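Long-range contacts in 361aa long hypothetical D-aminopeptidase (Pyrococcus horikoshii, PDB 2DRH), which is of unproven function but is probably an aminopeptidase of the S58 peptidase type: residues F13-N19 / S187-V192; D23-V27 / A283-A287; K198-L204 / I243-P249; R257-A262 / F312-A316. All blocks are in the same frame, centred on the assembly; numbering follows the deposited sequence.

Contact 1. Residues F13-N19 / S187-V192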
loop_
_atom_site.group_PDB
_atom_site.type_symbol
_atom_site.label_atom_id
_atom_site.label_comp_id
_atom_site.label_asym_id
_atom_site.label_seq_id
_atom_site.Cartn_x
_atom_site.Cartn_y
_atom_site.Cartn_z
ATOM N N PHE A 13 -0.694 28.038 -14.709
ATOM C CA PHE A 13 -0.904 27.452 -16.026
ATOM C C PHE A 13 -2.209 27.966 -16.600
ATOM O O PHE A 13 -3.134 28.295 -15.857
ATOM C CB PHE A 13 -0.938 25.925 -15.943
ATOM C CG PHE A 13 0.398 25.303 -15.651
ATOM C CD1 PHE A 13 1.457 25.458 -16.535
ATOM C CD2 PHE A 13 0.598 24.563 -14.493
ATOM C CE1 PHE A 13 2.703 24.883 -16.268
ATOM C CE2 PHE A 13 1.833 23.985 -14.218
ATOM C CZ PHE A 13 2.889 24.145 -15.106
ATOM N N LYS A 14 -2.283 28.049 -17.921
ATOM C CA LYS A 14 -3.493 28.526 -18.562
ATOM C C LYS A 14 -4.486 27.383 -18.689
ATOM O O LYS A 14 -4.104 26.231 -18.886
ATOM C CB LYS A 14 -3.179 29.099 -19.949
ATOM C CG LYS A 14 -2.549 28.113 -20.915
ATOM C CD LYS A 14 -2.345 28.751 -22.291
ATOM C CE LYS A 14 -1.798 27.749 -23.308
ATOM N NZ LYS A 14 -0.433 27.251 -22.958
ATOM N N PRO A 15 -5.780 27.686 -18.560
ATOM C CA PRO A 15 -6.808 26.652 -18.672
ATOM C C PRO A 15 -7.050 26.257 -20.127
ATOM O O PRO A 15 -6.538 26.901 -21.052
ATOM C CB PRO A 15 -8.024 27.317 -18.043
ATOM C CG PRO A 15 -7.841 28.751 -18.437
ATOM C CD PRO A 15 -6.370 28.978 -18.168
ATOM N N GLY A 16 -7.816 25.188 -20.323
ATOM C CA GLY A 16 -8.135 24.742 -21.666
ATOM C C GLY A 16 -9.252 25.604 -22.226
ATOM O O GLY A 16 -9.785 26.454 -21.518
ATOM N N LYS A 17 -9.618 25.376 -23.485
ATOM C CA LYS A 17 -10.670 26.151 -24.142
ATOM C C LYS A 17 -11.974 26.239 -23.349
ATOM O O LYS A 17 -12.525 27.323 -23.169
ATOM C CB LYS A 17 -10.960 25.568 -25.531
ATOM C CG LYS A 17 -9.768 25.616 -26.477
ATOM C CD LYS A 17 -10.082 24.978 -27.826
ATOM C CE LYS A 17 -11.215 25.697 -28.548
ATOM N NZ LYS A 17 -11.486 25.096 -29.891
ATOM N N ARG A 18 -12.469 25.097 -22.884
ATOM C CA ARG A 18 -13.716 25.063 -22.126
ATOM C C ARG A 18 -13.465 25.155 -20.616
ATOM O O ARG A 18 -14.378 25.437 -19.840
ATOM C CB ARG A 18 -14.471 23.766 -22.438
ATOM C CG ARG A 18 -14.432 23.363 -23.913
ATOM C CD ARG A 18 -15.053 21.987 -24.147
ATOM N NE ARG A 18 -16.512 22.029 -24.181
ATOM C CZ ARG A 18 -17.236 22.012 -25.297
ATOM N NH1 ARG A 18 -16.643 21.949 -26.480
ATOM N NH2 ARG A 18 -18.558 22.060 -25.229
ATOM N N ASN A 19 -12.219 24.938 -20.212
ATOM C CA ASN A 19 -11.843 24.944 -18.801
ATOM C C ASN A 19 -12.701 23.903 -18.081
ATOM O O ASN A 19 -13.321 24.174 -17.051
ATOM C CB ASN A 19 -12.028 26.330 -18.173
ATOM C CG ASN A 19 -11.403 26.423 -16.781
ATOM O OD1 ASN A 19 -10.391 25.772 -16.501
ATOM N ND2 ASN A 19 -11.992 27.240 -15.912
ATOM N N SER A 187 -15.491 21.782 -12.255
ATOM C CA SER A 187 -14.504 21.297 -13.212
ATOM C C SER A 187 -13.580 22.397 -13.714
ATOM O O SER A 187 -13.892 23.586 -13.628
ATOM C CB SER A 187 -15.199 20.621 -14.399
ATOM O OG SER A 187 -14.296 19.763 -15.091
ATOM N N ALA A 188 -12.427 21.988 -14.225
ATOM C CA ALA A 188 -11.445 22.928 -14.742
ATOM C C ALA A 188 -10.340 22.145 -15.424
ATOM O O ALA A 188 -10.207 20.943 -15.211
ATOM C CB ALA A 188 -10.869 23.778 -13.605
ATOM N N SER A 189 -9.550 22.826 -16.246
ATOM C CA SER A 189 -8.456 22.175 -16.948
ATOM C C SER A 189 -7.270 23.117 -17.040
ATOM O O SER A 189 -7.408 24.325 -16.852
ATOM C CB SER A 189 -8.886 21.767 -18.361
ATOM O OG SER A 189 -9.099 22.909 -19.168
ATOM N N ARG A 190 -6.102 22.551 -17.320
ATOM C CA ARG A 190 -4.878 23.329 -17.450
ATOM C C ARG A 190 -4.057 22.763 -18.591
ATOM O O ARG A 190 -4.083 21.559 -18.845
ATOM C CB ARG A 190 -4.060 23.266 -16.156
ATOM C CG ARG A 190 -4.641 24.075 -15.012
ATOM C CD ARG A 190 -4.688 25.561 -15.355
ATOM N NE ARG A 190 -5.092 26.377 -14.213
ATOM C CZ ARG A 190 -6.343 26.518 -13.786
ATOM N NH1 ARG A 190 -7.343 25.900 -14.403
ATOM N NH2 ARG A 190 -6.593 27.288 -12.733
ATOM N N ILE A 191 -3.332 23.641 -19.278
ATOM C CA ILE A 191 -2.479 23.248 -20.393
ATOM C C ILE A 191 -1.038 23.386 -19.936
ATOM O O ILE A 191 -0.701 24.346 -19.249
ATOM C CB ILE A 191 -2.697 24.172 -21.611
ATOM C CG1 ILE A 191 -4.144 24.067 -22.092
ATOM C CG2 ILE A 191 -1.728 23.808 -22.727
ATOM C CD1 ILE A 191 -4.541 22.681 -22.546
ATOM N N VAL A 192 -0.189 22.433 -20.305
ATOM C CA VAL A 192 1.223 22.487 -19.924
ATOM C C VAL A 192 2.104 22.025 -21.081
ATOM O O VAL A 192 1.746 21.100 -21.817
ATOM C CB VAL A 192 1.526 21.591 -18.681
ATOM C CG1 VAL A 192 0.485 21.838 -17.591
ATOM C CG2 VAL A 192 1.547 20.120 -19.073
HETATM O O HOH W 1 0.354 27.062 -19.441
#
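The shortest bond joins Ile191 N to Lys14 O (2.7 Å). Gly16 N donates to Ser189 OG at 2.9 Å, an oxygen also hydrogen-bonded to Asp23 OD2, and Ser189 N donates to Asn19 OD1 at 3.1 Å, so side chains supply two of the three direct hydrogen bonds across the contact. A strand can thus be covered by an irregular chain that borrows only part of its hydrogen-bonding capacity, as residues 13-19 do to strand 187-192. A water bridges Lys14 N and Ile191 O. CA-H...O contacts, such as Pro15 CA to Ser189 O at 3.0 Å, fill the gaps between these bonds. Arg190 folds back so that NH1 reaches the Ser189 O of its own strand (2.9 Å), while its guanidinium forms salt bridges to Glu317 and Glu321; Glu321 also accepts from Asn19. Beyond these bonds, Val192 CG1 sits 3.8 Å from the centroid of the Phe13 ring, a CH-pi contact over its face. At Gly16 a CB would clash with Ser189 OG. Strand 184-193 has strand 198-207 as its antiparallel neighbour, whereas Phe13, Arg190 and Val192 face helix 309-328, so the loop lies along the strand beside that helix.

Contact 2. Residues D23-V27 / A283-A287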
loop_
_atom_site.group_PDB
_atom_site.type_symbol
_atom_site.label_atom_id
_atom_site.label_comp_id
_atom_site.label_asym_id
_atom_site.label_seq_id
_atom_site.Cartn_x
_atom_site.Cartn_y
_atom_site.Cartn_z
ATOM N N ASP A 23 -11.811 19.018 -21.932
ATOM C CA ASP A 23 -10.849 19.680 -22.802
ATOM C C ASP A 23 -9.875 18.584 -23.203
ATOM O O ASP A 23 -9.071 18.743 -24.121
ATOM C CB ASP A 23 -10.121 20.816 -22.077
ATOM C CG ASP A 23 -10.918 22.105 -22.077
ATOM O OD1 ASP A 23 -11.491 22.435 -23.132
ATOM O OD2 ASP A 23 -10.965 22.795 -21.038
ATOM N N VAL A 24 -9.949 17.465 -22.486
ATOM C CA VAL A 24 -9.127 16.305 -22.805
ATOM C C VAL A 24 -9.986 15.642 -23.881
ATOM O O VAL A 24 -11.010 15.026 -23.581
ATOM C CB VAL A 24 -8.967 15.365 -21.585
ATOM C CG1 VAL A 24 -8.146 14.139 -21.968
ATOM C CG2 VAL A 24 -8.279 16.108 -20.444
ATOM N N LYS A 25 -9.580 15.808 -25.136
ATOM C CA LYS A 25 -10.329 15.280 -26.271
ATOM C C LYS A 25 -10.805 13.844 -26.090
ATOM O O LYS A 25 -10.017 12.946 -25.780
ATOM C CB LYS A 25 -9.497 15.385 -27.557
ATOM C CG LYS A 25 -8.323 14.423 -27.631
ATOM C CD LYS A 25 -7.146 14.893 -26.786
ATOM C CE LYS A 25 -6.148 13.769 -26.545
ATOM N NZ LYS A 25 -6.732 12.734 -25.638
ATOM N N GLY A 26 -12.102 13.636 -26.293
ATOM C CA GLY A 26 -12.663 12.304 -26.161
ATOM C C GLY A 26 -13.419 12.102 -24.863
ATOM O O GLY A 26 -14.381 11.332 -24.818
ATOM N N VAL A 27 -12.987 12.782 -23.805
ATOM C CA VAL A 27 -13.650 12.660 -22.507
ATOM C C VAL A 27 -15.033 13.300 -22.584
ATOM O O VAL A 27 -15.201 14.358 -23.186
ATOM C CB VAL A 27 -12.817 13.341 -21.383
ATOM C CG1 VAL A 27 -13.588 13.337 -20.064
ATOM C CG2 VAL A 27 -11.496 12.606 -21.214
ATOM N N ALA A 283 -7.093 8.949 -11.439
ATOM C CA ALA A 283 -6.466 9.547 -12.610
ATOM C C ALA A 283 -6.287 8.544 -13.737
ATOM O O ALA A 283 -5.974 7.376 -13.500
ATOM C CB ALA A 283 -5.122 10.133 -12.228
ATOM N N PHE A 284 -6.492 9.006 -14.967
ATOM C CA PHE A 284 -6.338 8.149 -16.134
ATOM C C PHE A 284 -5.838 8.944 -17.331
ATOM O O PHE A 284 -6.027 10.161 -17.404
ATOM C CB PHE A 284 -7.665 7.458 -16.474
ATOM C CG PHE A 284 -8.743 8.386 -16.989
ATOM C CD1 PHE A 284 -8.783 8.764 -18.335
ATOM C CD2 PHE A 284 -9.740 8.860 -16.137
ATOM C CE1 PHE A 284 -9.802 9.594 -18.821
ATOM C CE2 PHE A 284 -10.759 9.685 -16.608
ATOM C CZ PHE A 284 -10.792 10.053 -17.957
ATOM N N SER A 285 -5.187 8.253 -18.257
ATOM C CA SER A 285 -4.664 8.885 -19.458
ATOM C C SER A 285 -5.370 8.322 -20.682
ATOM O O SER A 285 -5.754 7.159 -20.706
ATOM C CB SER A 285 -3.156 8.645 -19.570
ATOM O OG SER A 285 -2.653 9.100 -20.819
ATOM N N THR A 286 -5.551 9.157 -21.695
ATOM C CA THR A 286 -6.206 8.736 -22.928
ATOM C C THR A 286 -5.143 8.423 -23.972
ATOM O O THR A 286 -5.455 8.003 -25.081
ATOM C CB THR A 286 -7.090 9.857 -23.493
ATOM O OG1 THR A 286 -6.286 11.027 -23.705
ATOM C CG2 THR A 286 -8.217 10.197 -22.530
ATOM N N ALA A 287 -3.883 8.628 -23.606
ATOM C CA ALA A 287 -2.766 8.408 -24.520
ATOM C C ALA A 287 -2.500 6.957 -24.925
ATOM O O ALA A 287 -2.078 6.698 -26.060
ATOM C CB ALA A 287 -1.503 9.023 -23.933
#
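A beta turn and a strand corner can meet through their side chains alone, without any backbone pairing, and this small contact is an instance. Residues 24-27 form a type II beta turn closed by Val27 N to Val24 O (3.0 Å). Gly26 holds the third position with a positive phi of 103°, at backbone angles where a side chain would collide with the carbonyl oxygen of Lys25. On the other side, the chain of strand 278-285 reaches a corner at Thr286 and Ala287. Ser285 OG accepts from Ala287 N at 3.1 Å, forming an ST turn, and also bonds to Ala248.

Thr286 is the centre of the meeting. Its OG1 receives a short hydrogen bond from Lys25 NZ (2.6 Å), for which the lysine side chain curls back from the turn. Its methyl group, CG2, lies 4.0 Å from Val24 CG1 and 4.3 Å from Val27 CG2. The same methyl of Val27, CG2, also approaches Phe284 CZ at the ring edge (4.2 Å). Val24 and Phe284 both also pack on Ala245 of strand 240-246, and Asp247 lies beside Lys25 and Thr286.

Only 165 Å² is buried, and the chemistry is divided accordingly: one short lysine-threonine bond at the more exposed margin, and sparse methyl and ring contacts within. The result is a light join between the loop leading into strand 28-36 and the corner at Thr286 and Ala287.

Contact 3. Residues K198-L204 / I243-P249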
loop_
_atom_site.group_PDB
_atom_site.type_symbol
_atom_site.label_atom_id
_atom_site.label_comp_id
_atom_site.label_asym_id
_atom_site.label_seq_id
_atom_site.Cartn_x
_atom_site.Cartn_y
_atom_site.Cartn_z
ATOM N N LYS A 198 2.434 20.131 -26.075
ATOM C CA LYS A 198 1.331 20.576 -25.245
ATOM C C LYS A 198 0.534 19.391 -24.724
ATOM O O LYS A 198 0.224 18.458 -25.464
ATOM C CB LYS A 198 0.406 21.505 -26.037
ATOM C CG LYS A 198 1.015 22.856 -26.386
ATOM C CD LYS A 198 0.038 23.700 -27.196
ATOM C CE LYS A 198 0.612 25.072 -27.520
ATOM N NZ LYS A 198 0.926 25.846 -26.285
ATOM N N TYR A 199 0.220 19.428 -23.436
ATOM C CA TYR A 199 -0.569 18.372 -22.812
ATOM C C TYR A 199 -1.633 19.052 -21.960
ATOM O O TYR A 199 -1.395 20.112 -21.376
ATOM C CB TYR A 199 0.304 17.477 -21.928
ATOM C CG TYR A 199 1.352 16.673 -22.666
ATOM C CD1 TYR A 199 0.990 15.626 -23.512
ATOM C CD2 TYR A 199 2.711 16.953 -22.506
ATOM C CE1 TYR A 199 1.956 14.873 -24.177
ATOM C CE2 TYR A 199 3.680 16.210 -23.167
ATOM C CZ TYR A 199 3.299 15.169 -23.999
ATOM O OH TYR A 199 4.261 14.412 -24.636
ATOM N N THR A 200 -2.806 18.439 -21.894
ATOM C CA THR A 200 -3.903 18.985 -21.113
ATOM C C THR A 200 -4.190 18.123 -19.883
ATOM O O THR A 200 -4.137 16.888 -19.944
ATOM C CB THR A 200 -5.188 19.051 -21.954
ATOM O OG1 THR A 200 -4.941 19.806 -23.148
ATOM C CG2 THR A 200 -6.310 19.700 -21.165
ATOM N N VAL A 201 -4.486 18.786 -18.771
ATOM C CA VAL A 201 -4.838 18.107 -17.529
ATOM C C VAL A 201 -6.196 18.651 -17.107
ATOM O O VAL A 201 -6.320 19.833 -16.788
ATOM C CB VAL A 201 -3.836 18.396 -16.396
ATOM C CG1 VAL A 201 -4.378 17.833 -15.072
ATOM C CG2 VAL A 201 -2.482 17.769 -16.724
ATOM N N GLY A 202 -7.211 17.794 -17.122
ATOM C CA GLY A 202 -8.540 18.225 -16.728
ATOM C C GLY A 202 -8.993 17.620 -15.409
ATOM O O GLY A 202 -8.515 16.559 -15.003
ATOM N N ALA A 203 -9.927 18.285 -14.740
ATOM C CA ALA A 203 -10.422 17.781 -13.468
ATOM C C ALA A 203 -11.906 18.000 -13.260
ATOM O O ALA A 203 -12.446 19.044 -13.601
ATOM C CB ALA A 203 -9.652 18.414 -12.314
ATOM N N LEU A 204 -12.558 16.987 -12.707
ATOM C CA LEU A 204 -13.970 17.059 -12.382
ATOM C C LEU A 204 -14.065 16.603 -10.928
ATOM O O LEU A 204 -13.562 15.535 -10.563
ATOM C CB LEU A 204 -14.792 16.139 -13.285
ATOM C CG LEU A 204 -16.299 16.122 -12.987
ATOM C CD1 LEU A 204 -17.050 15.629 -14.197
ATOM C CD2 LEU A 204 -16.603 15.231 -11.775
ATOM N N ILE A 243 -11.704 13.375 -10.053
ATOM C CA ILE A 243 -11.434 12.600 -11.258
ATOM C C ILE A 243 -10.486 13.399 -12.134
ATOM O O ILE A 243 -10.803 14.507 -12.568
ATOM C CB ILE A 243 -12.730 12.308 -12.044
ATOM C CG1 ILE A 243 -13.733 11.581 -11.143
ATOM C CG2 ILE A 243 -12.418 11.458 -13.279
ATOM C CD1 ILE A 243 -13.239 10.246 -10.621
ATOM N N ILE A 244 -9.315 12.832 -12.383
ATOM C CA ILE A 244 -8.316 13.502 -13.195
ATOM C C ILE A 244 -8.148 12.814 -14.544
ATOM O O ILE A 244 -8.087 11.581 -14.630
ATOM C CB ILE A 244 -6.939 13.516 -12.502
ATOM C CG1 ILE A 244 -7.088 13.915 -11.029
ATOM C CG2 ILE A 244 -6.003 14.471 -13.236
ATOM C CD1 ILE A 244 -7.749 15.244 -10.808
ATOM N N ALA A 245 -8.079 13.620 -15.596
ATOM C CA ALA A 245 -7.884 13.101 -16.946
ATOM C C ALA A 245 -6.753 13.883 -17.600
ATOM O O ALA A 245 -6.579 15.075 -17.335
ATOM C CB ALA A 245 -9.164 13.248 -17.763
ATOM N N THR A 246 -5.981 13.205 -18.446
ATOM C CA THR A 246 -4.878 13.840 -19.158
ATOM C C THR A 246 -4.596 13.105 -20.456
ATOM O O THR A 246 -4.899 11.918 -20.587
ATOM C CB THR A 246 -3.574 13.856 -18.324
ATOM O OG1 THR A 246 -2.543 14.525 -19.066
ATOM C CG2 THR A 246 -3.110 12.436 -18.009
ATOM N N ASP A 247 -4.025 13.817 -21.421
ATOM C CA ASP A 247 -3.686 13.216 -22.700
ATOM C C ASP A 247 -2.181 12.937 -22.744
ATOM O O ASP A 247 -1.625 12.589 -23.783
ATOM C CB ASP A 247 -4.117 14.135 -23.850
ATOM C CG ASP A 247 -3.416 15.490 -23.830
ATOM O OD1 ASP A 247 -2.927 15.911 -22.762
ATOM O OD2 ASP A 247 -3.374 16.147 -24.894
ATOM N N ALA A 248 -1.527 13.091 -21.598
ATOM C CA ALA A 248 -0.098 12.838 -21.504
ATOM C C ALA A 248 0.133 11.338 -21.326
ATOM O O ALA A 248 -0.567 10.686 -20.553
ATOM C CB ALA A 248 0.496 13.607 -20.322
ATOM N N PRO A 249 1.103 10.766 -22.058
ATOM C CA PRO A 249 1.387 9.332 -21.940
ATOM C C PRO A 249 2.023 9.021 -20.584
ATOM O O PRO A 249 3.080 9.555 -20.249
ATOM C CB PRO A 249 2.335 9.072 -23.108
ATOM C CG PRO A 249 3.080 10.365 -23.220
ATOM C CD PRO A 249 1.964 11.387 -23.081
HETATM O O HOH W 2 -3.148 18.697 -25.232
#
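Regular antiparallel pairing that gives way to side-chain hydrogen bonds is well illustrated here, between strands 198-207 and 240-246, neighbours in the mixed sheet that lie between strands 184-193 and 278-285. The backbone bonds come first: Gly202 and Ala245 exchange two (Gly202 N to Ala245 O, 2.8 Å; Ala245 N to Gly202 O, 3.0 Å), as do Leu204 and Ile243 (Leu204 N to Ile243 O, 3.0 Å; Ile243 N to Leu204 O, 2.9 Å). Ala203-Ile244 and Val201-Thr246 are non-hydrogen-bonded pairs.

From Thr246 onward side chains contribute. Asp247 OD1 accepts from Thr200 N (2.7 Å), and Thr246 OG1 donates to Thr200 O (3.0 Å) while accepting from Ala248 N in an ST turn; Asp247 N adds a weak bond to Thr200 O (3.4 Å). A water joins Asp247 OD2 to Thr200 OG1.

Among apolar contacts, Ala248 CB lies over the Tyr199 ring, and Val201, Ala203 and Ile244 form a surface toward helix 309-328. Tyr199 and Pro249 also touch Val297 of the second subunit.

Thus the Thr246 hydroxyl and Asp247 carboxylate extend the pairing past the end of strand 243-246.

Contact 4. Residues R257-A262 / F312-A316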
loop_
_atom_site.group_PDB
_atom_site.type_symbol
_atom_site.label_atom_id
_atom_site.label_comp_id
_atom_site.label_asym_id
_atom_site.label_seq_id
_atom_site.Cartn_x
_atom_site.Cartn_y
_atom_site.Cartn_z
ATOM N N ARG A 257 0.780 8.412 -9.085
ATOM C CA ARG A 257 1.473 9.600 -8.596
ATOM C C ARG A 257 0.607 10.826 -8.872
ATOM O O ARG A 257 0.417 11.677 -8.002
ATOM C CB ARG A 257 2.840 9.756 -9.281
ATOM C CG ARG A 257 3.764 8.543 -9.156
ATOM C CD ARG A 257 5.137 8.822 -9.770
ATOM N NE ARG A 257 5.985 9.647 -8.905
ATOM C CZ ARG A 257 7.038 10.346 -9.327
ATOM N NH1 ARG A 257 7.374 10.330 -10.613
ATOM N NH2 ARG A 257 7.765 11.051 -8.464
ATOM N N VAL A 258 0.081 10.912 -10.092
ATOM C CA VAL A 258 -0.781 12.017 -10.482
ATOM C C VAL A 258 -1.993 12.102 -9.544
ATOM O O VAL A 258 -2.348 13.176 -9.070
ATOM C CB VAL A 258 -1.267 11.838 -11.955
ATOM C CG1 VAL A 258 -2.385 12.807 -12.260
ATOM C CG2 VAL A 258 -0.088 12.065 -12.931
ATOM N N ALA A 259 -2.625 10.967 -9.278
ATOM C CA ALA A 259 -3.788 10.947 -8.401
ATOM C C ALA A 259 -3.482 11.618 -7.052
ATOM O O ALA A 259 -4.294 12.383 -6.535
ATOM C CB ALA A 259 -4.260 9.505 -8.195
ATOM N N LYS A 260 -2.303 11.345 -6.500
ATOM C CA LYS A 260 -1.895 11.921 -5.218
ATOM C C LYS A 260 -1.781 13.442 -5.221
ATOM O O LYS A 260 -1.991 14.091 -4.195
ATOM C CB LYS A 260 -0.537 11.362 -4.788
ATOM C CG LYS A 260 -0.554 9.988 -4.169
ATOM C CD LYS A 260 0.815 9.676 -3.570
ATOM C CE LYS A 260 0.867 8.283 -2.957
ATOM N NZ LYS A 260 2.219 8.009 -2.406
ATOM N N ARG A 261 -1.427 14.007 -6.373
ATOM C CA ARG A 261 -1.252 15.443 -6.498
ATOM C C ARG A 261 -2.568 16.197 -6.407
ATOM O O ARG A 261 -2.593 17.404 -6.134
ATOM C CB ARG A 261 -0.523 15.756 -7.813
ATOM C CG ARG A 261 0.865 15.125 -7.886
ATOM C CD ARG A 261 1.698 15.503 -6.655
ATOM N NE ARG A 261 3.070 15.004 -6.704
ATOM C CZ ARG A 261 3.425 13.742 -6.507
ATOM N NH1 ARG A 261 2.514 12.820 -6.241
ATOM N NH2 ARG A 261 4.701 13.403 -6.566
ATOM N N ALA A 262 -3.663 15.484 -6.621
ATOM C CA ALA A 262 -4.978 16.091 -6.530
ATOM C C ALA A 262 -5.233 16.554 -5.095
ATOM O O ALA A 262 -5.978 17.507 -4.865
ATOM C CB ALA A 262 -6.051 15.087 -6.951
ATOM N N PHE A 312 2.152 17.450 -12.320
ATOM C CA PHE A 312 1.784 17.358 -10.902
ATOM C C PHE A 312 1.196 18.697 -10.456
ATOM O O PHE A 312 0.189 18.745 -9.750
ATOM C CB PHE A 312 3.004 17.048 -10.028
ATOM C CG PHE A 312 3.530 15.642 -10.164
ATOM C CD1 PHE A 312 2.850 14.683 -10.904
ATOM C CD2 PHE A 312 4.710 15.274 -9.518
ATOM C CE1 PHE A 312 3.335 13.378 -10.996
ATOM C CE2 PHE A 312 5.200 13.978 -9.605
ATOM C CZ PHE A 312 4.511 13.030 -10.344
ATOM N N LYS A 313 1.833 19.789 -10.868
ATOM C CA LYS A 313 1.355 21.118 -10.503
ATOM C C LYS A 313 0.010 21.421 -11.158
ATOM O O LYS A 313 -0.916 21.901 -10.498
ATOM C CB LYS A 313 2.379 22.186 -10.898
ATOM C CG LYS A 313 1.824 23.607 -10.871
ATOM C CD LYS A 313 2.896 24.641 -11.144
ATOM C CE LYS A 313 3.879 24.708 -9.994
ATOM N NZ LYS A 313 3.164 25.008 -8.729
ATOM N N ALA A 314 -0.090 21.138 -12.456
ATOM C CA ALA A 314 -1.317 21.369 -13.212
ATOM C C ALA A 314 -2.485 20.600 -12.588
ATOM O O ALA A 314 -3.614 21.070 -12.582
ATOM C CB ALA A 314 -1.121 20.937 -14.679
ATOM N N THR A 315 -2.201 19.409 -12.078
ATOM C CA THR A 315 -3.224 18.587 -11.444
ATOM C C THR A 315 -3.747 19.306 -10.204
ATOM O O THR A 315 -4.951 19.497 -10.050
ATOM C CB THR A 315 -2.652 17.212 -11.024
ATOM O OG1 THR A 315 -2.219 16.503 -12.190
ATOM C CG2 THR A 315 -3.716 16.379 -10.285
ATOM N N ALA A 316 -2.832 19.702 -9.323
ATOM C CA ALA A 316 -3.205 20.407 -8.104
ATOM C C ALA A 316 -4.003 21.654 -8.460
ATOM O O ALA A 316 -4.991 21.982 -7.802
ATOM C CB ALA A 316 -1.951 20.789 -7.306
#
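Phe312 lays its ring under the guanidinium of Arg261, whose CZ stands 3.8 Å from the ring centroid, 24° off the normal: a cation-pi interaction over the ring face, with Arg261 NH2 3.1 Å from Phe312 CE2. The ring's edge is occupied as well, by Arg257 CZ at 3.8 Å from Phe312 CZ and by Val258 CG2 at 4.1 Å from Phe312 CE1. Phe312 thus has the largest share of the 381 Å² buried, in a contact that contains no hydrogen bond between the two segments. One turn further on, the methyl of Thr315 takes over: CG2 lies 3.7 Å from Val258 O and 3.8 Å from Ala262 N. The CA atoms of Ala262 and Ala316 are 4.9 Å apart, and Ala316 CB is 3.6 Å from Arg261 O. Arg261 bonds to Ala273 of the third subunit; Arg257 bonds to Asn275 of that subunit and forms salt bridges to Asp305 of its own chain and Glu88 of the second subunit. The segment axes, 8.1 Å apart at closest approach, run in the same general direction at 40°. Helices 252-268 and 309-328 are a packed pair lying against a mixed beta-sheet, an alpha/beta layer arrangement whose outer side in this protein meets neighbouring subunits.

How the contacts relate
The four contacts illustrate how chemistry follows position in a layered fold. Contacts 1, 2 and 3 all involve one mixed sheet: contact 3 pairs two of its strands, contact 1 adds a loop along strand 184-193, and contact 2 meets the corner at Thr286 and Ala287. Contact 4 lies in the helical layer, and Thr315 touches both Val201 and Ile244 of contact 3. Contacts 2, 3 and 4 are buried, whereas contact 1 is only partly so. Backbone bonding dominates in contact 3, mixes with side-chain bonds in contact 1, and is absent across contacts 2 and 4. Asp23, at the start of segment 23-27, bonds to Ser189 and Arg18 of contact 1.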